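Tll1590 protein (Thermosynechococcus elongatus, PDB 6LDQ) belongs to the GT-B clan of glycosyltransferases and is built around a mainly parallel beta-sheet flanked by helices. Local coordinates at residues I8-V13 against W45-F50; F50-D55 against T79-E84. All blocks are in the same frame, centred on the assembly; numbering follows the deposited sequence.

Both contacts use strand 47-52 and share Phe50, with their centres about 16 Å apart. They follow one another along the chain: interaction 1 pairs strand 8-11 with the first part of strand 47-52, and interaction 2 takes up the end of that strand and the turn beyond it, meeting the loop that leads from strand 68-73 toward helix 90-104. Interaction 1 is buried, its centre about 7 Å from the centre of the chain, whereas interaction 2 lies at the surface, its centre about 15 Å from it. Where they meet, Val13 O lies 3.1 Å from Arg52 N, a probable hydrogen bond. One strand thus runs from the core to loops at the C-terminal ends of the parallel strands.

Interaction 1 (I8-V13 against W45-F50)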
loop_
_atom_site.group_PDB
_atom_site.type_symbol
_atom_site.label_atom_id
_atom_site.label_comp_id
_atom_site.label_asym_id
_atom_site.label_seq_id
_atom_site.Cartn_x
_atom_site.Cartn_y
_atom_site.Cartn_z
ATOM N N ILE A 8 7.991 -7.957 2.594
ATOM C CA ILE A 8 6.914 -7.216 1.890
ATOM C C ILE A 8 6.771 -5.844 2.542
ATOM O O ILE A 8 7.009 -5.737 3.684
ATOM C CB ILE A 8 5.577 -7.964 1.876
ATOM C CG1 ILE A 8 4.937 -8.032 3.251
ATOM C CG2 ILE A 8 5.640 -9.302 1.186
ATOM C CD1 ILE A 8 3.599 -8.642 3.202
ATOM N N ALA A 9 6.416 -4.859 1.748
ATOM C CA ALA A 9 6.218 -3.500 2.209
ATOM C C ALA A 9 4.763 -3.131 1.997
ATOM O O ALA A 9 4.225 -3.330 0.900
ATOM C CB ALA A 9 7.134 -2.514 1.476
ATOM N N LEU A 10 4.131 -2.628 3.052
ATOM C CA LEU A 10 2.845 -1.954 2.948
ATOM C C LEU A 10 3.115 -0.457 3.049
ATOM O O LEU A 10 3.971 -0.020 3.829
ATOM C CB LEU A 10 1.873 -2.403 4.048
ATOM C CG LEU A 10 1.069 -3.713 3.899
ATOM C CD1 LEU A 10 1.891 -4.890 3.427
ATOM C CD2 LEU A 10 0.322 -4.040 5.191
ATOM N N ILE A 11 2.421 0.326 2.234
ATOM C CA ILE A 11 2.639 1.767 2.208
ATOM C C ILE A 11 1.308 2.473 2.416
ATOM O O ILE A 11 0.344 2.202 1.693
ATOM C CB ILE A 11 3.276 2.231 0.887
ATOM C CG1 ILE A 11 4.698 1.702 0.767
ATOM C CG2 ILE A 11 3.302 3.756 0.817
ATOM C CD1 ILE A 11 5.253 1.853 -0.613
ATOM N N SER A 12 1.271 3.380 3.405
ATOM C CA SER A 12 0.158 4.256 3.738
ATOM C C SER A 12 0.760 5.624 4.091
ATOM O O SER A 12 0.929 5.971 5.263
ATOM C CB SER A 12 -0.678 3.701 4.883
ATOM O OG SER A 12 -1.796 4.524 5.145
ATOM N N VAL A 13 1.077 6.408 3.054
ATOM C CA VAL A 13 1.586 7.771 3.229
ATOM C C VAL A 13 0.855 8.462 4.370
ATOM O O VAL A 13 1.477 8.914 5.340
ATOM C CB VAL A 13 1.451 8.590 1.940
ATOM C CG1 VAL A 13 2.082 9.991 2.139
ATOM C CG2 VAL A 13 2.069 7.854 0.755
ATOM N N TRP A 45 4.244 -13.461 7.659
ATOM C CA TRP A 45 4.840 -12.544 6.698
ATOM C C TRP A 45 5.838 -11.628 7.393
ATOM O O TRP A 45 5.641 -11.215 8.542
ATOM C CB TRP A 45 3.763 -11.700 5.991
ATOM C CG TRP A 45 2.831 -12.514 5.108
ATOM C CD1 TRP A 45 1.619 -13.024 5.455
ATOM C CD2 TRP A 45 3.064 -12.929 3.759
ATOM N NE1 TRP A 45 1.079 -13.732 4.407
ATOM C CE2 TRP A 45 1.945 -13.685 3.353
ATOM C CE3 TRP A 45 4.116 -12.747 2.859
ATOM C CZ2 TRP A 45 1.840 -14.239 2.088
ATOM C CZ3 TRP A 45 4.016 -13.309 1.604
ATOM C CH2 TRP A 45 2.882 -14.040 1.225
ATOM N N HIS A 46 6.915 -11.304 6.684
ATOM C CA HIS A 46 7.871 -10.301 7.148
ATOM C C HIS A 46 7.436 -8.951 6.580
ATOM O O HIS A 46 7.550 -8.727 5.374
ATOM C CB HIS A 46 9.282 -10.671 6.699
ATOM C CG HIS A 46 9.699 -12.053 7.105
ATOM N ND1 HIS A 46 10.963 -12.548 6.864
ATOM C CD2 HIS A 46 9.021 -13.042 7.737
ATOM C CE1 HIS A 46 11.045 -13.784 7.331
ATOM N NE2 HIS A 46 9.881 -14.106 7.869
ATOM N N VAL A 47 6.925 -8.060 7.438
ATOM C CA VAL A 47 6.179 -6.870 7.011
ATOM C C VAL A 47 6.848 -5.590 7.508
ATOM O O VAL A 47 6.930 -5.360 8.721
ATOM C CB VAL A 47 4.730 -6.887 7.522
ATOM C CG1 VAL A 47 3.985 -5.628 7.007
ATOM C CG2 VAL A 47 4.019 -8.191 7.173
ATOM N N ASP A 48 7.211 -4.710 6.569
ATOM C CA ASP A 48 7.626 -3.336 6.835
ATOM C C ASP A 48 6.512 -2.420 6.323
ATOM O O ASP A 48 6.216 -2.435 5.131
ATOM C CB ASP A 48 8.943 -3.005 6.120
ATOM C CG ASP A 48 10.186 -3.678 6.776
ATOM O OD1 ASP A 48 10.124 -3.988 7.974
ATOM O OD2 ASP A 48 11.204 -3.864 6.078
ATOM N N MET A 49 5.900 -1.645 7.219
ATOM C CA MET A 49 4.865 -0.677 6.875
ATOM C C MET A 49 5.463 0.725 6.921
ATOM O O MET A 49 6.155 1.066 7.885
ATOM C CB MET A 49 3.685 -0.780 7.848
ATOM C CG MET A 49 2.863 -2.069 7.734
ATOM S SD MET A 49 1.873 -2.331 9.220
ATOM C CE MET A 49 3.185 -2.901 10.297
ATOM N N PHE A 50 5.208 1.527 5.886
ATOM C CA PHE A 50 5.774 2.870 5.769
ATOM C C PHE A 50 4.651 3.904 5.778
ATOM O O PHE A 50 3.657 3.763 5.045
ATOM C CB PHE A 50 6.613 3.030 4.488
ATOM C CG PHE A 50 7.807 2.101 4.406
ATOM C CD1 PHE A 50 7.654 0.753 4.057
ATOM C CD2 PHE A 50 9.085 2.575 4.677
ATOM C CE1 PHE A 50 8.772 -0.094 3.992
ATOM C CE2 PHE A 50 10.199 1.730 4.612
ATOM C CZ PHE A 50 10.035 0.393 4.269
#
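Ile8 CG1 lies between its backbone N and carbonyl carbon (chi1 70°), and chi2 near 175° extends CD1 to Val47 CG2 at 4.0 Å; Ile8 CG2 lies 4.1 Å from Trp45 CE3. Farther along, Leu10 and Met49 lie side by side pointing the same way, with Leu10 CB 3.8 Å from Met49 CG. On this face Leu10 and Met49 meet helix 32-42, and Ile8 and Leu10 meet Tyr211 of helix 200-216. On the opposite face Ala9 CB meets Phe50 CE1 at 3.9 Å, while Phe50 also makes edge-to-face contacts with Phe97 and Tyr100; Asp48 has both carboxylate oxygens engaged, by Arg69 in a salt bridge and by the Tyr106 hydroxyl. Five backbone hydrogen bonds stitch the strands, from Ile8 N to His46 O (2.9 Å, nearly straight) through to Ser12 N to Phe50 O (2.9 Å). The bond from Leu10 N to Asp48 O is more bent, and that oxygen also takes a CA-H contact from Ala9. Parallel pairing of successive strands, joined through helix 32-42, makes this the opening beta-alpha-beta unit of a Rossmann-like domain, as in the GT-B fold.

Interaction 2 (F50-D55 against T79-E84); sequences FTRKTD and TYIPRE
Arg52 NH1 donates to Thr79 O at 2.9 Å and also to a water. The carbonyl oxygen sits at the guanidinium edge, near its plane, and the donor lies nearly in line with the C=O bond, although the hydrogen bond itself is bent, 138° at the hydrogen. The water accepts from NH1 and, at 3.1 Å, from Ile81 N, bridging the two segments. NH2 donates to the carbonyls of Ala75 and Pro77, earlier in the same loop, so the carbonyls of three alternate residues, Ala75, Pro77 and Thr79, hold the two terminal nitrogens and fix the rotation of the guanidinium; such a cluster of carbonyl dipoles would be expected to favour its positive charge. A bend at chi3 (-44°) turns NE out of line with the extended chain before it. Ile81 crosses the arginine at about a right angle, its CD1 3.4 Å from Arg52 NH2 and 3.5 Å from Arg52 NH1, and Leu86 touches both side chains. In the Rossmann-like fold this is at the C-terminal ends of the parallel strands: Arg52 ends strand 47-52, and the loop it grips follows the neighbouring strand 68-73. Thr54, in the turn beyond, lays its CB 3.6 Å from Thr79 O, and its own carbonyl oxygen comes 3.1 Å from Thr79 CA. The Tyr80 hydroxyl is hydrogen-bonded to His14 NE2.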
loop_
_atom_site.group_PDB
_atom_site.type_symbol
_atom_site.label_atom_id
_atom_site.label_comp_id
_atom_site.label_asym_id
_atom_site.label_seq_id
_atom_site.Cartn_x
_atom_site.Cartn_y
_atom_site.Cartn_z
ATOM N N PHE A 50 5.208 1.527 5.886
ATOM C CA PHE A 50 5.774 2.870 5.769
ATOM C C PHE A 50 4.651 3.904 5.778
ATOM O O PHE A 50 3.657 3.763 5.045
ATOM C CB PHE A 50 6.613 3.030 4.488
ATOM C CG PHE A 50 7.807 2.101 4.406
ATOM C CD1 PHE A 50 7.654 0.753 4.057
ATOM C CD2 PHE A 50 9.085 2.575 4.677
ATOM C CE1 PHE A 50 8.772 -0.094 3.992
ATOM C CE2 PHE A 50 10.199 1.730 4.612
ATOM C CZ PHE A 50 10.035 0.393 4.269
ATOM N N THR A 51 4.804 4.919 6.624
ATOM C CA THR A 51 3.944 6.087 6.634
ATOM C C THR A 51 4.849 7.305 6.791
ATOM O O THR A 51 6.064 7.179 6.996
ATOM C CB THR A 51 2.865 5.982 7.742
ATOM O OG1 THR A 51 1.949 7.095 7.652
ATOM C CG2 THR A 51 3.490 5.917 9.147
ATOM N N ARG A 52 4.272 8.495 6.634
ATOM C CA ARG A 52 5.059 9.705 6.770
ATOM C C ARG A 52 5.200 10.093 8.238
ATOM O O ARG A 52 4.346 9.783 9.076
ATOM C CB ARG A 52 4.429 10.870 5.980
ATOM C CG ARG A 52 3.064 11.328 6.508
ATOM C CD ARG A 52 2.476 12.448 5.601
ATOM N NE ARG A 52 3.522 13.403 5.271
ATOM C CZ ARG A 52 3.686 14.559 5.906
ATOM N NH1 ARG A 52 2.832 14.898 6.859
ATOM N NH2 ARG A 52 4.692 15.373 5.584
ATOM N N LYS A 53 6.304 10.772 8.542
ATOM C CA LYS A 53 6.448 11.435 9.828
ATOM C C LYS A 53 5.565 12.669 9.882
ATOM O O LYS A 53 5.439 13.399 8.897
ATOM C CB LYS A 53 7.890 11.860 10.050
ATOM C CG LYS A 53 8.785 10.801 10.568
ATOM C CD LYS A 53 10.091 11.429 10.989
ATOM C CE LYS A 53 10.983 10.415 11.679
ATOM N NZ LYS A 53 12.375 10.941 11.822
ATOM N N THR A 54 4.959 12.902 11.042
ATOM C CA THR A 54 4.111 14.068 11.245
ATOM C C THR A 54 4.562 14.900 12.441
ATOM O O THR A 54 3.852 15.828 12.847
ATOM C CB THR A 54 2.645 13.640 11.400
ATOM O OG1 THR A 54 2.488 12.834 12.572
ATOM C CG2 THR A 54 2.185 12.829 10.183
ATOM N N ASP A 55 5.735 14.595 13.012
ATOM C CA ASP A 55 6.316 15.385 14.093
ATOM C C ASP A 55 7.818 15.155 14.108
ATOM O O ASP A 55 8.255 14.011 13.908
ATOM C CB ASP A 55 5.708 15.004 15.449
ATOM C CG ASP A 55 6.161 15.921 16.567
ATOM O OD1 ASP A 55 7.348 15.855 16.953
ATOM O OD2 ASP A 55 5.330 16.717 17.058
ATOM N N THR A 79 4.706 17.677 10.237
ATOM C CA THR A 79 3.450 18.117 10.827
ATOM C C THR A 79 2.337 17.261 10.236
ATOM O O THR A 79 2.537 16.562 9.240
ATOM C CB THR A 79 3.212 19.612 10.567
ATOM O OG1 THR A 79 2.121 20.079 11.372
ATOM C CG2 THR A 79 2.901 19.855 9.090
ATOM N N TYR A 80 1.157 17.323 10.855
ATOM C CA TYR A 80 -0.004 16.634 10.302
ATOM C C TYR A 80 -0.509 17.361 9.061
ATOM O O TYR A 80 -0.905 18.532 9.123
ATOM C CB TYR A 80 -1.132 16.514 11.325
ATOM C CG TYR A 80 -2.324 15.821 10.713
ATOM C CD1 TYR A 80 -2.361 14.435 10.604
ATOM C CD2 TYR A 80 -3.387 16.552 10.186
ATOM C CE1 TYR A 80 -3.425 13.797 10.018
ATOM C CE2 TYR A 80 -4.460 15.920 9.593
ATOM C CZ TYR A 80 -4.477 14.545 9.516
ATOM O OH TYR A 80 -5.543 13.914 8.929
ATOM N N ILE A 81 -0.520 16.655 7.935
ATOM C CA ILE A 81 -1.018 17.176 6.674
ATOM C C ILE A 81 -2.203 16.308 6.249
ATOM O O ILE A 81 -2.064 15.088 6.182
ATOM C CB ILE A 81 0.064 17.186 5.581
ATOM C CG1 ILE A 81 1.203 18.134 5.988
ATOM C CG2 ILE A 81 -0.520 17.602 4.252
ATOM C CD1 ILE A 81 2.462 17.959 5.175
ATOM N N PRO A 82 -3.367 16.885 5.975
ATOM C CA PRO A 82 -4.503 16.067 5.544
ATOM C C PRO A 82 -4.301 15.547 4.129
ATOM O O PRO A 82 -3.470 16.043 3.367
ATOM C CB PRO A 82 -5.690 17.032 5.630
ATOM C CG PRO A 82 -5.082 18.385 5.419
ATOM C CD PRO A 82 -3.683 18.325 6.001
ATOM N N ARG A 83 -5.079 14.515 3.792
ATOM C CA ARG A 83 -4.896 13.804 2.524
ATOM C C ARG A 83 -4.999 14.739 1.324
ATOM O O ARG A 83 -4.264 14.580 0.343
ATOM C CB ARG A 83 -5.915 12.659 2.417
ATOM C CG ARG A 83 -7.385 13.080 2.435
ATOM C CD ARG A 83 -8.279 11.949 1.961
ATOM N NE ARG A 83 -9.703 12.218 2.171
ATOM C CZ ARG A 83 -10.552 12.500 1.188
ATOM N NH1 ARG A 83 -10.107 12.544 -0.058
ATOM N NH2 ARG A 83 -11.838 12.726 1.449
ATOM N N GLU A 84 -5.882 15.738 1.394
ATOM C CA GLU A 84 -6.088 16.664 0.278
ATOM C C GLU A 84 -4.909 17.608 0.043
ATOM O O GLU A 84 -4.930 18.367 -0.936
ATOM C CB GLU A 84 -7.378 17.464 0.510
ATOM C CG GLU A 84 -7.360 18.310 1.769
ATOM C CD GLU A 84 -7.984 17.634 2.977
ATOM O OE1 GLU A 84 -8.318 18.367 3.934
ATOM O OE2 GLU A 84 -8.132 16.390 2.991
HETATM O O HOH W 1 -0.026 13.689 7.400
#